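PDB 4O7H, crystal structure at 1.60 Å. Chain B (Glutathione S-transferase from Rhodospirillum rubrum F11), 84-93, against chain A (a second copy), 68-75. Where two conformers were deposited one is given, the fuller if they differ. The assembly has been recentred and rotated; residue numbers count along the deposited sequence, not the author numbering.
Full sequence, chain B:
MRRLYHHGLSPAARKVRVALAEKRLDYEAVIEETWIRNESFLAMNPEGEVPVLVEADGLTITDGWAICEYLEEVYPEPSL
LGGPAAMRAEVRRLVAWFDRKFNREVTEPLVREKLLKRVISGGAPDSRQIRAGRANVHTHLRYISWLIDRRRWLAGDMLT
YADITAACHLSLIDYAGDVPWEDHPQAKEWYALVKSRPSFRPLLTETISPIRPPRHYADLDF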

# COMPACT_ATOMS: atom_id res chain seq x y z
N PRO B 84 17.50 -7.85 -11.31
CA PRO B 84 18.32 -6.90 -10.59
C PRO B 84 17.51 -6.05 -9.58
O PRO B 84 16.35 -5.74 -9.85
CB PRO B 84 18.92 -6.01 -11.69
CG PRO B 84 18.42 -6.52 -12.99
CD PRO B 84 17.31 -7.51 -12.72
N ALA B 85 18.13 -5.70 -8.46
CA ALA B 85 17.45 -4.90 -7.44
C ALA B 85 16.80 -3.66 -8.03
O ALA B 85 15.71 -3.28 -7.59
CB ALA B 85 18.42 -4.50 -6.34
N ALA B 86 17.50 -2.96 -8.93
CA ALA B 86 17.00 -1.74 -9.54
C ALA B 86 15.70 -1.97 -10.29
O ALA B 86 14.82 -1.14 -10.24
CB ALA B 86 18.01 -1.11 -10.49
N MET B 87 15.61 -3.09 -11.02
CA MET B 87 14.43 -3.39 -11.80
C MET B 87 13.30 -3.67 -10.83
O MET B 87 12.20 -3.14 -10.98
CB MET B 87 14.64 -4.62 -12.69
CG MET B 87 13.33 -5.17 -13.23
SD MET B 87 12.59 -4.08 -14.48
CE MET B 87 11.61 -5.27 -15.42
N ARG B 88 13.58 -4.51 -9.84
CA ARG B 88 12.54 -4.89 -8.86
C ARG B 88 11.98 -3.66 -8.16
O ARG B 88 10.77 -3.56 -7.90
CB ARG B 88 13.08 -5.89 -7.83
CG ARG B 88 13.45 -7.22 -8.49
CD ARG B 88 14.45 -7.98 -7.67
NE ARG B 88 13.88 -8.51 -6.46
CZ ARG B 88 13.23 -9.66 -6.37
NH1 ARG B 88 13.04 -10.41 -7.46
NH2 ARG B 88 12.79 -10.08 -5.21
N ALA B 89 12.86 -2.69 -7.88
CA ALA B 89 12.45 -1.46 -7.25
C ALA B 89 11.52 -0.63 -8.16
O ALA B 89 10.62 0.03 -7.67
CB ALA B 89 13.68 -0.64 -6.82
N GLU B 90 11.79 -0.61 -9.47
CA GLU B 90 10.95 0.10 -10.42
C GLU B 90 9.60 -0.57 -10.53
O GLU B 90 8.55 0.09 -10.54
CB GLU B 90 11.67 0.18 -11.78
CG GLU B 90 10.88 0.83 -12.89
CD GLU B 90 10.60 2.30 -12.71
OE1 GLU B 90 11.07 2.91 -11.71
OE2 GLU B 90 9.88 2.86 -13.57
N VAL B 91 9.60 -1.91 -10.53
CA VAL B 91 8.33 -2.61 -10.50
C VAL B 91 7.49 -2.23 -9.26
O VAL B 91 6.31 -1.91 -9.35
CB VAL B 91 8.53 -4.12 -10.51
CG1 VAL B 91 7.22 -4.86 -10.30
CG2 VAL B 91 9.12 -4.54 -11.86
N ARG B 92 8.14 -2.24 -8.10
CA ARG B 92 7.45 -1.95 -6.84
C ARG B 92 7.01 -0.47 -6.79
O ARG B 92 5.92 -0.17 -6.29
CB ARG B 92 8.29 -2.36 -5.64
CG ARG B 92 8.45 -3.88 -5.51
CD ARG B 92 9.01 -4.27 -4.16
NE ARG B 92 9.21 -5.72 -3.97
CZ ARG B 92 10.39 -6.33 -4.05
NH1 ARG B 92 11.50 -5.68 -4.33
NH2 ARG B 92 10.46 -7.63 -3.78
N ARG B 93 7.81 0.40 -7.37
CA ARG B 93 7.43 1.81 -7.47
C ARG B 93 6.10 1.95 -8.25
O ARG B 93 5.22 2.67 -7.86
CB ARG B 93 8.50 2.65 -8.16
CG ARG B 93 8.14 4.12 -8.28
CD ARG B 93 9.14 4.90 -9.07
NE ARG B 93 9.08 4.65 -10.51
CZ ARG B 93 8.25 5.24 -11.35
NH1 ARG B 93 7.36 6.09 -10.90
NH2 ARG B 93 8.32 4.96 -12.65
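Chain A (68-75) CEYLEEVY

Chain A 68-74 is the last part of a helix that begins earlier in the chain. Tyr A75, with phi/psi of -131/70, is the first residue to leave helical geometry. On chain B, Pro B84 is the N-cap and the helix starts at Ala B85, continuing beyond Arg B93. The two helices run nearly antiparallel. Their N-to-C directions make an angle of 163°, and their axes come no closer than 10.0 Å. At that spacing the gap is bridged mainly by long side chains, and the two stretches together bury 313 Å².

Because the helices run antiparallel, the end of one lies beside the start of the other. The C-terminal end of the chain A helix lies beside the first turn of the chain B helix, and Glu A69 lies farther along, beside Arg B92. Ala B85, Arg B88 and Arg B92 all point CA-to-CB toward chain A, as expected for positions about one turn apart. Glu A69 and Glu A73 point toward chain B in the same way.

Glu A73 is the centre of the contact. Its chi1 is m and chi2 is t, so the chain is extended beyond CB and carries the carboxylate across to two arginines. Arg B88 is m, t, p. With chi3 p, Arg B88 presents the edge of its guanidinium to the carboxylate; Arg B92 also meets it edge-on, with chi3 t. Arg B88 NE lies 3.1 Å from Glu A73 OE2 in a salt bridge, and Arg B88 NH2 donates to the same OE2 at 3.1 Å. A weak bond also runs from Arg B88 NE to Glu A73 OE1, at 3.2 Å.

Arg B92 is m, t, t, more extended than Arg B88. This shape takes its guanidinium to OE2 from one turn farther along the helix. Arg B92 NH1 to Glu A73 OE2 is 2.9 Å, a salt bridge, and Arg B92 NH2 donates to the same OE2 at 3.1 Å. Glu A69 CB packs over one face of this guanidinium, 3.5 Å from Arg B92 CZ. Glu A69 is m, m, and its carboxylate is hydrogen-bonded elsewhere in the structure. Arg B92 NH2 and Glu A69 OE1 are 4.0 Å apart, a proximity of charges without a hydrogen bond.

Ala B85 provides the apolar part. Its CB is 4.0 Å from Val A74 CG2 and 4.1 Å from Tyr A70 CE1. The CA-to-CB bond of Tyr A70 points sideways to chain B, but the end of the side chain comes nearer, with chi1 t. A water donates to both Glu A73 OE1 and Ala B85 O, each 2.8 Å from the water oxygen.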

# COMPACT_ATOMS: atom_id res chain seq x y z
N CYS A 68 11.79 -0.48 1.49
CA CYS A 68 11.93 -1.54 2.50
C CYS A 68 12.30 -2.88 1.90
O CYS A 68 13.21 -3.58 2.41
CB CYS A 68 10.69 -1.61 3.36
SG CYS A 68 10.53 -0.19 4.49
N GLU A 69 11.69 -3.23 0.78
CA GLU A 69 12.01 -4.51 0.16
C GLU A 69 13.41 -4.45 -0.45
O GLU A 69 14.17 -5.42 -0.34
CB GLU A 69 10.99 -4.86 -0.90
CG GLU A 69 9.59 -5.08 -0.37
CD GLU A 69 9.46 -6.36 0.44
OE1 GLU A 69 10.25 -7.29 0.25
OE2 GLU A 69 8.55 -6.37 1.27
N TYR A 70 13.77 -3.31 -1.03
CA TYR A 70 15.11 -3.09 -1.57
C TYR A 70 16.12 -3.22 -0.45
O TYR A 70 17.17 -3.88 -0.62
CB TYR A 70 15.19 -1.69 -2.18
CG TYR A 70 16.59 -1.25 -2.50
CD1 TYR A 70 17.20 -1.60 -3.70
CD2 TYR A 70 17.30 -0.46 -1.60
CE1 TYR A 70 18.52 -1.16 -4.01
CE2 TYR A 70 18.62 -0.05 -1.90
CZ TYR A 70 19.20 -0.41 -3.07
OH TYR A 70 20.53 0.00 -3.36
N LEU A 71 15.88 -2.60 0.70
CA LEU A 71 16.86 -2.69 1.82
C LEU A 71 17.08 -4.14 2.25
O LEU A 71 18.22 -4.53 2.56
CB LEU A 71 16.49 -1.82 3.01
CG LEU A 71 16.47 -0.32 2.78
CD1 LEU A 71 15.94 0.35 4.04
CD2 LEU A 71 17.86 0.21 2.35
N GLU A 72 16.02 -4.95 2.26
CA GLU A 72 16.16 -6.33 2.70
C GLU A 72 16.92 -7.14 1.64
O GLU A 72 17.63 -8.10 1.98
CB GLU A 72 14.78 -6.92 3.02
CG GLU A 72 14.80 -8.30 3.66
CD GLU A 72 15.02 -8.31 5.16
OE1 GLU A 72 15.28 -7.25 5.79
OE2 GLU A 72 14.90 -9.46 5.72
N GLU A 73 16.80 -6.77 0.39
CA GLU A 73 17.49 -7.47 -0.72
C GLU A 73 18.97 -7.13 -0.73
O GLU A 73 19.83 -8.02 -0.95
CB GLU A 73 16.86 -7.11 -2.07
CG GLU A 73 15.50 -7.76 -2.28
CD GLU A 73 14.75 -7.24 -3.49
OE1 GLU A 73 15.35 -6.57 -4.35
OE2 GLU A 73 13.55 -7.57 -3.55
N VAL A 74 19.29 -5.87 -0.55
CA VAL A 74 20.70 -5.41 -0.73
C VAL A 74 21.50 -5.46 0.57
O VAL A 74 22.74 -5.60 0.55
CB VAL A 74 20.68 -4.01 -1.35
CG1 VAL A 74 22.07 -3.44 -1.50
CG2 VAL A 74 20.01 -4.10 -2.72
N TYR A 75 20.83 -5.33 1.70
CA TYR A 75 21.44 -5.26 3.03
C TYR A 75 20.69 -6.25 3.94
O TYR A 75 19.96 -5.84 4.84
CB TYR A 75 21.38 -3.86 3.60
CG TYR A 75 21.89 -2.78 2.70
CD1 TYR A 75 23.26 -2.55 2.52
CD2 TYR A 75 21.01 -1.99 2.00
CE1 TYR A 75 23.73 -1.56 1.65
CE2 TYR A 75 21.47 -1.00 1.12
CZ TYR A 75 22.82 -0.78 0.97
OH TYR A 75 23.24 0.23 0.10
O HOH W 1 14.74 -3.88 -5.02